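Local structure of YjeF-related protein (Enterococcus faecalis, 2R3B) at residues B[51-54]-B[55-58]; B[136-139]-B[140-144]; B[77-80]-B[81-85]; B[212-216]-B[217-221]. The protein probably catalyses the ADP-dependent dehydration of (S)-NAD(P)HX, a hydrated and damaged form of NAD(P)H, restoring NAD(P)H and releasing AMP and phosphate. One frame throughout, in Å; residues are numbered along the deposited sequence.

Contact 1 of 4, residues B[51-54]-B[55-58]; sequences GGNR and QYGG
The Asn53 amide and the Tyr56 ring lie side by side and point the same way, their planes only 11° apart. Asn53 OD1 comes obliquely to the ring, 3.3 Å from Tyr56 CD2, while CG of Gln55 sits 3.5 Å above one face of the ring, displaced toward its rim. The amide oxygen is gripped twice from the backbone. Tyr56 N bonds to Asn53 OD1 at 2.9 Å almost in line with its C=O bond, and Gln55 N bonds to the same OD1 at 2.9 Å from above the carbonyl plane. With chi1 at 73°, Asn53 CG is tucked between its own N and carbonyl carbon, which folds the amide back over the following turn. The other end of the amide is tied by water: Asn53 ND2 donates to a molecule that in turn donates to Gln55 OE1. A second water joins Arg54 O to Gly57 N at the head of the helix. The backbones of Gly52 and Gly57 pass closely, CA to CA 3.8 Å. Arg54 points away and forms a salt bridge with Asp80, and Gln55 and Tyr56 pack on Leu104 and Met95 of a second subunit. This is an Asx turn in the glycine-rich loop between strand 46-50 and helix 57-70 of a ribokinase-like fold, beside Gly122, a predicted (6S)-NADPHX-binding residue.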
loop_
_atom_site.group_PDB
_atom_site.type_symbol
_atom_site.label_atom_id
_atom_site.label_comp_id
_atom_site.label_asym_id
_atom_site.label_seq_id
_atom_site.Cartn_x
_atom_site.Cartn_y
_atom_site.Cartn_z
ATOM N N GLY B 51 11.402 -18.022 2.613
ATOM C CA GLY B 51 11.518 -17.924 1.155
ATOM C C GLY B 51 11.729 -16.496 0.744
ATOM O O GLY B 51 12.052 -15.645 1.571
ATOM N N GLY B 52 11.531 -16.240 -0.542
ATOM C CA GLY B 52 11.681 -14.920 -1.093
ATOM C C GLY B 52 13.117 -14.467 -1.141
ATOM O O GLY B 52 13.611 -13.721 -0.233
ATOM N N ASN B 53 13.799 -14.850 -2.195
ATOM C CA ASN B 53 15.126 -14.320 -2.453
ATOM C C ASN B 53 14.979 -12.916 -3.045
ATOM O O ASN B 53 13.893 -12.339 -2.971
ATOM C CB ASN B 53 16.000 -15.275 -3.281
ATOM C CG ASN B 53 15.601 -15.341 -4.731
ATOM O OD1 ASN B 53 14.752 -14.567 -5.210
ATOM N ND2 ASN B 53 16.294 -16.211 -5.478
ATOM N N ARG B 54 16.033 -12.347 -3.608
ATOM C CA ARG B 54 15.975 -10.974 -4.062
ATOM C C ARG B 54 15.176 -10.745 -5.336
ATOM O O ARG B 54 14.703 -9.636 -5.574
ATOM C CB ARG B 54 17.382 -10.408 -4.166
ATOM C CG ARG B 54 17.970 -10.233 -2.760
ATOM C CD ARG B 54 19.195 -9.389 -2.762
ATOM N NE ARG B 54 20.258 -10.095 -3.422
ATOM C CZ ARG B 54 21.033 -10.995 -2.834
ATOM N NH1 ARG B 54 20.894 -11.273 -1.547
ATOM N NH2 ARG B 54 21.981 -11.591 -3.541
ATOM N N GLN B 55 14.988 -11.807 -6.107
ATOM C CA GLN B 55 14.182 -11.753 -7.347
ATOM C C GLN B 55 12.736 -12.091 -7.134
ATOM O O GLN B 55 11.838 -11.528 -7.800
ATOM C CB GLN B 55 14.791 -12.678 -8.408
ATOM C CG GLN B 55 13.994 -12.880 -9.710
ATOM C CD GLN B 55 14.669 -13.849 -10.700
ATOM O OE1 GLN B 55 15.689 -14.510 -10.361
ATOM N NE2 GLN B 55 14.081 -13.979 -11.922
ATOM N N TYR B 56 12.502 -13.006 -6.210
ATOM C CA TYR B 56 11.179 -13.626 -6.033
ATOM C C TYR B 56 10.529 -13.274 -4.687
ATOM O O TYR B 56 9.703 -14.041 -4.167
ATOM C CB TYR B 56 11.318 -15.144 -6.101
ATOM C CG TYR B 56 12.016 -15.711 -7.301
ATOM C CD1 TYR B 56 11.593 -15.423 -8.586
ATOM C CD2 TYR B 56 13.062 -16.603 -7.145
ATOM C CE1 TYR B 56 12.204 -15.988 -9.704
ATOM C CE2 TYR B 56 13.698 -17.151 -8.248
ATOM C CZ TYR B 56 13.257 -16.862 -9.520
ATOM O OH TYR B 56 13.902 -17.453 -10.588
ATOM N N GLY B 57 10.855 -12.115 -4.123
ATOM C CA GLY B 57 10.318 -11.758 -2.792
ATOM C C GLY B 57 8.805 -11.645 -2.703
ATOM O O GLY B 57 8.189 -11.894 -1.648
ATOM N N GLY B 58 8.164 -11.315 -3.822
ATOM C CA GLY B 58 6.692 -11.246 -3.824
ATOM C C GLY B 58 6.019 -12.578 -3.465
ATOM O O GLY B 58 4.938 -12.597 -2.842
HETATM O O HOH W 1 17.176 -15.388 -8.356
HETATM O O HOH W 2 12.236 -9.506 -4.293
#

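Contact 2 of 4, residues B[136-139]-B[140-144]; sequences AQHQ and KQQWL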
loop_
_atom_site.group_PDB
_atom_site.type_symbol
_atom_site.label_atom_id
_atom_site.label_comp_id
_atom_site.label_asym_id
_atom_site.label_seq_id
_atom_site.Cartn_x
_atom_site.Cartn_y
_atom_site.Cartn_z
ATOM N N ALA B 136 17.942 -29.890 9.137
ATOM C CA ALA B 136 18.758 -30.382 10.268
ATOM C C ALA B 136 18.078 -30.066 11.595
ATOM O O ALA B 136 18.083 -30.878 12.525
ATOM C CB ALA B 136 20.133 -29.744 10.239
ATOM N N GLN B 137 17.484 -28.873 11.662
ATOM C CA GLN B 137 16.880 -28.360 12.894
ATOM C C GLN B 137 15.492 -28.923 13.213
ATOM O O GLN B 137 15.019 -28.844 14.340
ATOM C CB GLN B 137 16.793 -26.831 12.795
ATOM C CG GLN B 137 16.705 -26.202 14.130
ATOM C CD GLN B 137 16.541 -24.703 14.096
ATOM O OE1 GLN B 137 17.004 -24.025 13.164
ATOM N NE2 GLN B 137 15.955 -24.170 15.151
ATOM N N HIS B 138 14.816 -29.474 12.214
ATOM C CA HIS B 138 13.417 -29.911 12.345
ATOM C C HIS B 138 13.176 -30.832 13.525
ATOM O O HIS B 138 13.909 -31.796 13.710
ATOM C CB HIS B 138 12.960 -30.620 11.044
ATOM C CG HIS B 138 11.531 -31.088 11.053
ATOM N ND1 HIS B 138 11.160 -32.351 10.633
ATOM C CD2 HIS B 138 10.381 -30.456 11.382
ATOM C CE1 HIS B 138 9.847 -32.482 10.723
ATOM N NE2 HIS B 138 9.347 -31.348 11.186
ATOM N N GLN B 139 12.106 -30.543 14.259
ATOM C CA GLN B 139 11.713 -31.272 15.457
ATOM C C GLN B 139 10.494 -32.077 15.148
ATOM O O GLN B 139 9.637 -31.677 14.330
ATOM C CB GLN B 139 11.395 -30.329 16.613
ATOM C CG GLN B 139 12.563 -29.480 17.088
ATOM C CD GLN B 139 12.095 -28.342 17.941
ATOM O OE1 GLN B 139 11.496 -28.555 18.973
ATOM N NE2 GLN B 139 12.374 -27.133 17.529
ATOM N N LYS B 140 10.387 -33.206 15.833
ATOM C CA LYS B 140 9.390 -34.197 15.484
ATOM C C LYS B 140 7.987 -33.622 15.499
ATOM O O LYS B 140 7.177 -33.958 14.643
ATOM C CB LYS B 140 9.469 -35.382 16.446
ATOM C CG LYS B 140 8.662 -36.576 15.999
ATOM C CD LYS B 140 8.853 -37.741 16.970
ATOM C CE LYS B 140 7.847 -38.863 16.712
ATOM N NZ LYS B 140 8.093 -39.558 15.401
ATOM N N GLN B 141 7.698 -32.771 16.468
ATOM C CA GLN B 141 6.347 -32.245 16.624
ATOM C C GLN B 141 5.958 -31.101 15.665
ATOM O O GLN B 141 4.804 -30.676 15.641
ATOM C CB GLN B 141 6.097 -31.792 18.051
ATOM C CG GLN B 141 6.675 -30.425 18.447
ATOM C CD GLN B 141 8.169 -30.410 18.594
ATOM O OE1 GLN B 141 8.816 -31.464 18.617
ATOM N NE2 GLN B 141 8.742 -29.204 18.693
ATOM N N GLN B 142 6.923 -30.590 14.924
ATOM C CA GLN B 142 6.692 -29.462 14.031
ATOM C C GLN B 142 6.216 -29.941 12.656
ATOM O O GLN B 142 6.796 -30.840 12.059
ATOM C CB GLN B 142 7.993 -28.687 13.819
ATOM C CG GLN B 142 8.519 -27.970 15.022
ATOM C CD GLN B 142 9.820 -27.296 14.727
ATOM O OE1 GLN B 142 10.736 -27.908 14.138
ATOM N NE2 GLN B 142 9.939 -26.024 15.149
ATOM N N TRP B 143 5.197 -29.283 12.114
ATOM C CA TRP B 143 4.837 -29.474 10.721
ATOM C C TRP B 143 5.856 -28.752 9.855
ATOM O O TRP B 143 6.240 -27.624 10.155
ATOM C CB TRP B 143 3.448 -28.905 10.461
ATOM C CG TRP B 143 2.339 -29.683 11.086
ATOM C CD1 TRP B 143 1.679 -29.398 12.226
ATOM C CD2 TRP B 143 1.750 -30.860 10.558
ATOM N NE1 TRP B 143 0.720 -30.341 12.459
ATOM C CE2 TRP B 143 0.725 -31.237 11.432
ATOM C CE3 TRP B 143 1.960 -31.603 9.397
ATOM C CZ2 TRP B 143 -0.073 -32.343 11.203
ATOM C CZ3 TRP B 143 1.167 -32.710 9.170
ATOM C CH2 TRP B 143 0.168 -33.064 10.062
ATOM N N LEU B 144 6.275 -29.388 8.768
ATOM C CA LEU B 144 7.229 -28.818 7.843
ATOM C C LEU B 144 6.653 -28.956 6.439
ATOM O O LEU B 144 6.521 -30.082 5.943
ATOM C CB LEU B 144 8.574 -29.551 7.928
ATOM C CG LEU B 144 9.653 -29.189 6.909
ATOM C CD1 LEU B 144 9.953 -27.684 6.937
ATOM C CD2 LEU B 144 10.949 -29.973 7.131
HETATM O O HOH W 3 13.191 -26.885 14.861
#
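His138 and Gln142 span the tight connection from helix 125-137 to strand 143-147 in a beta-alpha-beta unit, where Gln139 to Gln142 form a type I turn closed by Gln142 N bonding to Gln139 O. His138 NE2 donates to Gln142 O at 2.7 Å, nearly straight at 167°, with the oxygen close to the ring plane. The His138 ring is swung opposite its own backbone N (chi1 -179°), which carries it across the turn to this carbonyl. Leu144 CB lies over one face of the same ring, a CH-pi contact 4.1 Å from its centroid. From the other direction the Gln142 side chain reaches back, and its OE1 accepts Gln139 N at 3.0 Å and a water that also donates to Gln137 O and accepts from Gln139 NE2. Gln142 NE2 is held by the carbonyls of Val109 and Ala112, and Gln139 NE2 by that of Glu110. Gln141, bent at chi2, lays its NE2 2.8 Å from Gln139 OE1, the donor standing above the acceptor's amide plane. His138 NE2 is thereby fixed as a donor, and with both ends of the buried Gln142 amide paired, the flip of that amide is fixed too.

Contact 3 of 4, residues B[77-80]-B[81-85]; sequences VITD and VKNHG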
loop_
_atom_site.group_PDB
_atom_site.type_symbol
_atom_site.label_atom_id
_atom_site.label_comp_id
_atom_site.label_asym_id
_atom_site.label_seq_id
_atom_site.Cartn_x
_atom_site.Cartn_y
_atom_site.Cartn_z
ATOM N N VAL B 77 8.517 -14.230 9.217
ATOM C CA VAL B 77 9.002 -14.488 7.876
ATOM C C VAL B 77 10.516 -14.380 7.862
ATOM O O VAL B 77 11.070 -13.335 8.209
ATOM C CB VAL B 77 8.373 -13.549 6.835
ATOM C CG1 VAL B 77 8.735 -13.979 5.388
ATOM C CG2 VAL B 77 6.814 -13.525 6.986
ATOM N N ILE B 78 11.175 -15.458 7.440
ATOM C CA ILE B 78 12.618 -15.434 7.136
ATOM C C ILE B 78 12.768 -15.268 5.627
ATOM O O ILE B 78 12.378 -16.142 4.856
ATOM C CB ILE B 78 13.334 -16.733 7.575
ATOM C CG1 ILE B 78 13.171 -16.990 9.075
ATOM C CG2 ILE B 78 14.837 -16.722 7.136
ATOM C CD1 ILE B 78 13.578 -18.437 9.464
ATOM N N THR B 79 13.246 -14.113 5.221
ATOM C CA THR B 79 13.281 -13.713 3.832
ATOM C C THR B 79 14.391 -12.711 3.650
ATOM O O THR B 79 14.883 -12.155 4.607
ATOM C CB THR B 79 11.936 -13.107 3.372
ATOM O OG1 THR B 79 12.002 -12.875 1.962
ATOM C CG2 THR B 79 11.619 -11.769 4.056
ATOM N N ASP B 80 14.838 -12.493 2.425
ATOM C CA ASP B 80 15.889 -11.481 2.239
ATOM C C ASP B 80 15.447 -10.135 2.805
ATOM O O ASP B 80 14.311 -9.686 2.627
ATOM C CB ASP B 80 16.263 -11.340 0.774
ATOM C CG ASP B 80 17.600 -10.685 0.577
ATOM O OD1 ASP B 80 17.688 -9.441 0.699
ATOM O OD2 ASP B 80 18.571 -11.424 0.263
ATOM N N VAL B 81 16.372 -9.476 3.490
ATOM C CA VAL B 81 16.101 -8.158 4.082
ATOM C C VAL B 81 15.554 -7.141 3.072
ATOM O O VAL B 81 14.768 -6.243 3.421
ATOM C CB VAL B 81 17.352 -7.624 4.807
ATOM C CG1 VAL B 81 18.473 -7.387 3.787
ATOM C CG2 VAL B 81 16.963 -6.408 5.610
ATOM N N LYS B 82 15.937 -7.307 1.815
ATOM C CA LYS B 82 15.373 -6.508 0.701
ATOM C C LYS B 82 13.847 -6.481 0.733
ATOM O O LYS B 82 13.228 -5.480 0.377
ATOM C CB LYS B 82 15.865 -7.106 -0.641
ATOM C CG LYS B 82 15.337 -6.422 -1.917
ATOM C CD LYS B 82 15.816 -7.083 -3.202
ATOM C CE LYS B 82 15.304 -6.315 -4.441
ATOM N NZ LYS B 82 15.757 -6.958 -5.681
ATOM N N ASN B 83 13.248 -7.604 1.120
ATOM C CA ASN B 83 11.795 -7.784 1.042
ATOM C C ASN B 83 11.043 -7.298 2.267
ATOM O O ASN B 83 9.812 -7.257 2.257
ATOM C CB ASN B 83 11.467 -9.252 0.770
ATOM C CG ASN B 83 12.112 -9.769 -0.516
ATOM O OD1 ASN B 83 12.085 -9.107 -1.553
ATOM N ND2 ASN B 83 12.732 -10.935 -0.434
ATOM N N HIS B 84 11.741 -6.915 3.333
ATOM C CA HIS B 84 11.026 -6.632 4.570
ATOM C C HIS B 84 10.117 -5.402 4.499
ATOM O O HIS B 84 9.051 -5.381 5.147
ATOM C CB HIS B 84 12.012 -6.469 5.701
ATOM C CG HIS B 84 12.745 -7.721 6.050
ATOM N ND1 HIS B 84 13.668 -7.777 7.073
ATOM C CD2 HIS B 84 12.735 -8.949 5.482
ATOM C CE1 HIS B 84 14.183 -8.991 7.129
ATOM N NE2 HIS B 84 13.642 -9.722 6.175
ATOM N N GLY B 85 10.546 -4.386 3.755
ATOM C CA GLY B 85 9.772 -3.138 3.562
ATOM C C GLY B 85 8.436 -3.416 2.880
ATOM O O GLY B 85 7.382 -3.130 3.437
#
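Thr79 and His84 make the close-packed part of this turn. CG2 of Thr79 lies 3.4 Å from His84 CD2, and His84 NE2 donates to Thr79 O at 3.1 Å, approaching from above the carbonyl plane. Val81 CA sits 3.5 Å over the centre of one face of the imidazole, while the Thr79 methyl meets the rim at CD2, close to the ring plane. Asp80 adds two bonds to the backbone of the coming helix: Asn83 N reaches Asp80 O at 2.8 Å, and Lys82 N reaches Asp80 OD1 at 3.0 Å, on the lone pair pointing away from OD2. The latter closes an Asx turn where strand 74-78 passes into helix 84-90 of a beta-alpha-beta unit. Its OD2, turned to Arg54, joins this turn to the neighbouring loop 51-54. Thr79 OG1 likewise faces the carbonyls of Gly51 and Gly52, either of which can take its single proton, and Asn83 ND2 bonds to Asn53 O. The solvent side is looser: Val81 points away, exposed, and touches mainly through CB. Lys82 instead heads for the subunit interface fully extended, every side-chain torsion near 180°, carrying NZ to Arg54 O and to His84 ND1 of a second subunit. In return, His84 ND1 is bonded by Lys82 NZ of a third subunit. With NE2 donating and ND1 facing a lysine, this histidine is probably neutral.

Contact 4 of 4, residues B[212-216]-B[217-221]; sequences IFHAG and EPFQN. With EDO (1,2-ethanediol), chain O.
Ile212 and Phe219 are the antiparallel hydrogen-bonded pair of a beta hairpin whose loop, residues 214-218, turns the chain from strand 211-213 into strand 219-220. Ile212 N donates to Phe219 O at 2.8 Å, almost straight, and Phe219 N returns a bond to Ile212 O at 3.0 Å. Both side chains rise from one face of the sheet, where Ile212 CB meets the edge of the Phe219 ring, 4.2 Å from CD2. Pro218 CB packs obliquely against Phe213 CD1 at 4.1 Å, with Gln193 of helix 189-199 alongside both. His214 fastens the loop from within. Its CG lies between the backbone N and the carbonyl carbon (chi1 62°), which turns the imidazole inward across the loop to meet the returning strand. There His214 NE2 donates to Glu217 O at 2.7 Å, a bent bond reaching that oxygen from above its carbonyl plane. The same NE2 comes 3.2 Å from Phe219 CE2, and the two rings are nearly parallel, 16° apart, yet slid so far that they barely overlap. At the outer end Ala215 N donates to O2 of a 1,2-ethanediol, probably from the crystallisation liquor, at 3.0 Å. Helix 252-269 packs on Ile212 and Phe219. The arrangement is that of a beta hairpin that extends the largely parallel sheet of a ribokinase-like fold by one reversed strand, 211-213, and then 219-220, running with the rest.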
loop_
_atom_site.group_PDB
_atom_site.type_symbol
_atom_site.label_atom_id
_atom_site.label_comp_id
_atom_site.label_asym_id
_atom_site.label_seq_id
_atom_site.Cartn_x
_atom_site.Cartn_y
_atom_site.Cartn_z
ATOM N N ILE B 212 -4.484 -35.316 -2.729
ATOM C CA ILE B 212 -3.647 -35.426 -1.536
ATOM C C ILE B 212 -3.442 -36.893 -1.164
ATOM O O ILE B 212 -4.409 -37.600 -0.831
ATOM C CB ILE B 212 -4.236 -34.648 -0.342
ATOM C CG1 ILE B 212 -4.568 -33.201 -0.740
ATOM C CG2 ILE B 212 -3.299 -34.700 0.881
ATOM C CD1 ILE B 212 -5.449 -32.523 0.247
ATOM N N PHE B 213 -2.186 -37.318 -1.223
ATOM C CA PHE B 213 -1.757 -38.672 -0.837
ATOM C C PHE B 213 -1.155 -38.647 0.555
ATOM O O PHE B 213 -0.344 -37.791 0.888
ATOM C CB PHE B 213 -0.748 -39.218 -1.843
ATOM C CG PHE B 213 -1.329 -39.377 -3.204
ATOM C CD1 PHE B 213 -2.091 -40.496 -3.498
ATOM C CD2 PHE B 213 -1.199 -38.392 -4.167
ATOM C CE1 PHE B 213 -2.674 -40.628 -4.752
ATOM C CE2 PHE B 213 -1.778 -38.527 -5.415
ATOM C CZ PHE B 213 -2.524 -39.652 -5.700
ATOM N N HIS B 214 -1.515 -39.639 1.350
ATOM C CA HIS B 214 -1.041 -39.754 2.717
ATOM C C HIS B 214 -1.273 -41.209 3.175
ATOM O O HIS B 214 -1.537 -42.091 2.352
ATOM C CB HIS B 214 -1.827 -38.773 3.579
ATOM C CG HIS B 214 -3.296 -39.055 3.620
ATOM N ND1 HIS B 214 -3.938 -39.455 4.774
ATOM C CD2 HIS B 214 -4.248 -38.993 2.661
ATOM C CE1 HIS B 214 -5.221 -39.633 4.522
ATOM N NE2 HIS B 214 -5.439 -39.356 3.248
ATOM N N ALA B 215 -1.154 -41.444 4.477
ATOM C CA ALA B 215 -1.259 -42.808 5.027
ATOM C C ALA B 215 -2.651 -43.418 4.912
ATOM O O ALA B 215 -2.786 -44.639 4.958
ATOM C CB ALA B 215 -0.766 -42.842 6.462
ATOM N N GLY B 216 -3.663 -42.584 4.712
ATOM C CA GLY B 216 -5.066 -42.988 4.562
ATOM C C GLY B 216 -5.549 -42.928 3.131
ATOM O O GLY B 216 -4.733 -42.899 2.213
ATOM N N GLU B 217 -6.873 -42.970 2.933
ATOM C CA GLU B 217 -7.464 -42.867 1.598
ATOM C C GLU B 217 -7.196 -41.470 1.083
ATOM O O GLU B 217 -7.448 -40.510 1.810
ATOM C CB GLU B 217 -8.995 -43.078 1.599
ATOM C CG GLU B 217 -9.385 -44.552 1.652
ATOM C CD GLU B 217 -10.876 -44.821 1.368
ATOM O OE1 GLU B 217 -11.710 -43.881 1.496
ATOM O OE2 GLU B 217 -11.189 -45.989 1.021
ATOM N N PRO B 218 -6.750 -41.358 -0.164
ATOM C CA PRO B 218 -6.435 -40.042 -0.698
ATOM C C PRO B 218 -7.660 -39.151 -0.804
ATOM O O PRO B 218 -8.781 -39.636 -0.937
ATOM C CB PRO B 218 -5.897 -40.337 -2.088
ATOM C CG PRO B 218 -6.415 -41.720 -2.431
ATOM C CD PRO B 218 -6.514 -42.427 -1.143
ATOM N N PHE B 219 -7.426 -37.840 -0.768
ATOM C CA PHE B 219 -8.471 -36.852 -0.951
ATOM C C PHE B 219 -8.313 -36.284 -2.349
ATOM O O PHE B 219 -7.201 -35.974 -2.776
ATOM C CB PHE B 219 -8.306 -35.686 0.010
ATOM C CG PHE B 219 -8.327 -36.066 1.462
ATOM C CD1 PHE B 219 -9.508 -36.095 2.169
ATOM C CD2 PHE B 219 -7.152 -36.333 2.129
ATOM C CE1 PHE B 219 -9.518 -36.409 3.521
ATOM C CE2 PHE B 219 -7.165 -36.649 3.476
ATOM C CZ PHE B 219 -8.351 -36.687 4.164
ATOM N N GLN B 220 -9.438 -36.078 -3.017
ATOM C CA GLN B 220 -9.478 -35.537 -4.360
ATOM C C GLN B 220 -10.211 -34.214 -4.337
ATOM O O GLN B 220 -11.389 -34.182 -4.031
ATOM C CB GLN B 220 -10.228 -36.487 -5.284
ATOM C CG GLN B 220 -10.346 -35.958 -6.699
ATOM C CD GLN B 220 -8.997 -35.694 -7.316
ATOM O OE1 GLN B 220 -8.221 -36.612 -7.573
ATOM N NE2 GLN B 220 -8.696 -34.432 -7.540
ATOM N N ASN B 221 -9.512 -33.115 -4.643
ATOM C CA ASN B 221 -10.183 -31.829 -4.665
ATOM C C ASN B 221 -11.112 -31.743 -5.877
ATOM O O ASN B 221 -10.862 -32.352 -6.917
ATOM C CB ASN B 221 -9.183 -30.689 -4.687
ATOM C CG ASN B 221 -9.821 -29.361 -4.405
ATOM O OD1 ASN B 221 -10.811 -29.260 -3.668
ATOM N ND2 ASN B 221 -9.238 -28.325 -4.942
HETATM C C1 EDO O . 2.335 -38.973 6.420
HETATM O O1 EDO O . 2.047 -38.818 7.810
HETATM C C2 EDO O . 1.032 -38.999 5.639
HETATM O O2 EDO O . 0.026 -39.560 6.512
#

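Along the chain the order is contact 1, contact 3, contact 2, contact 4, all serving one mixed sheet. Contacts 1 and 3 sit at the ends of adjacent parallel strands, 46-50 and 74-78; their centres are about 8 Å apart and they touch, so the two strand-to-helix turns brace each other near the predicted substrate site and the subunit interface. Contact 2 leads into strand 143-147 in the middle of the sheet, about 24 Å from contact 1 and 22 Å from contact 4, centre to centre. The hairpin of contact 4 lies toward the other sheet edge, about 34 Å from contact 3 and on the opposite side of the chain's centre.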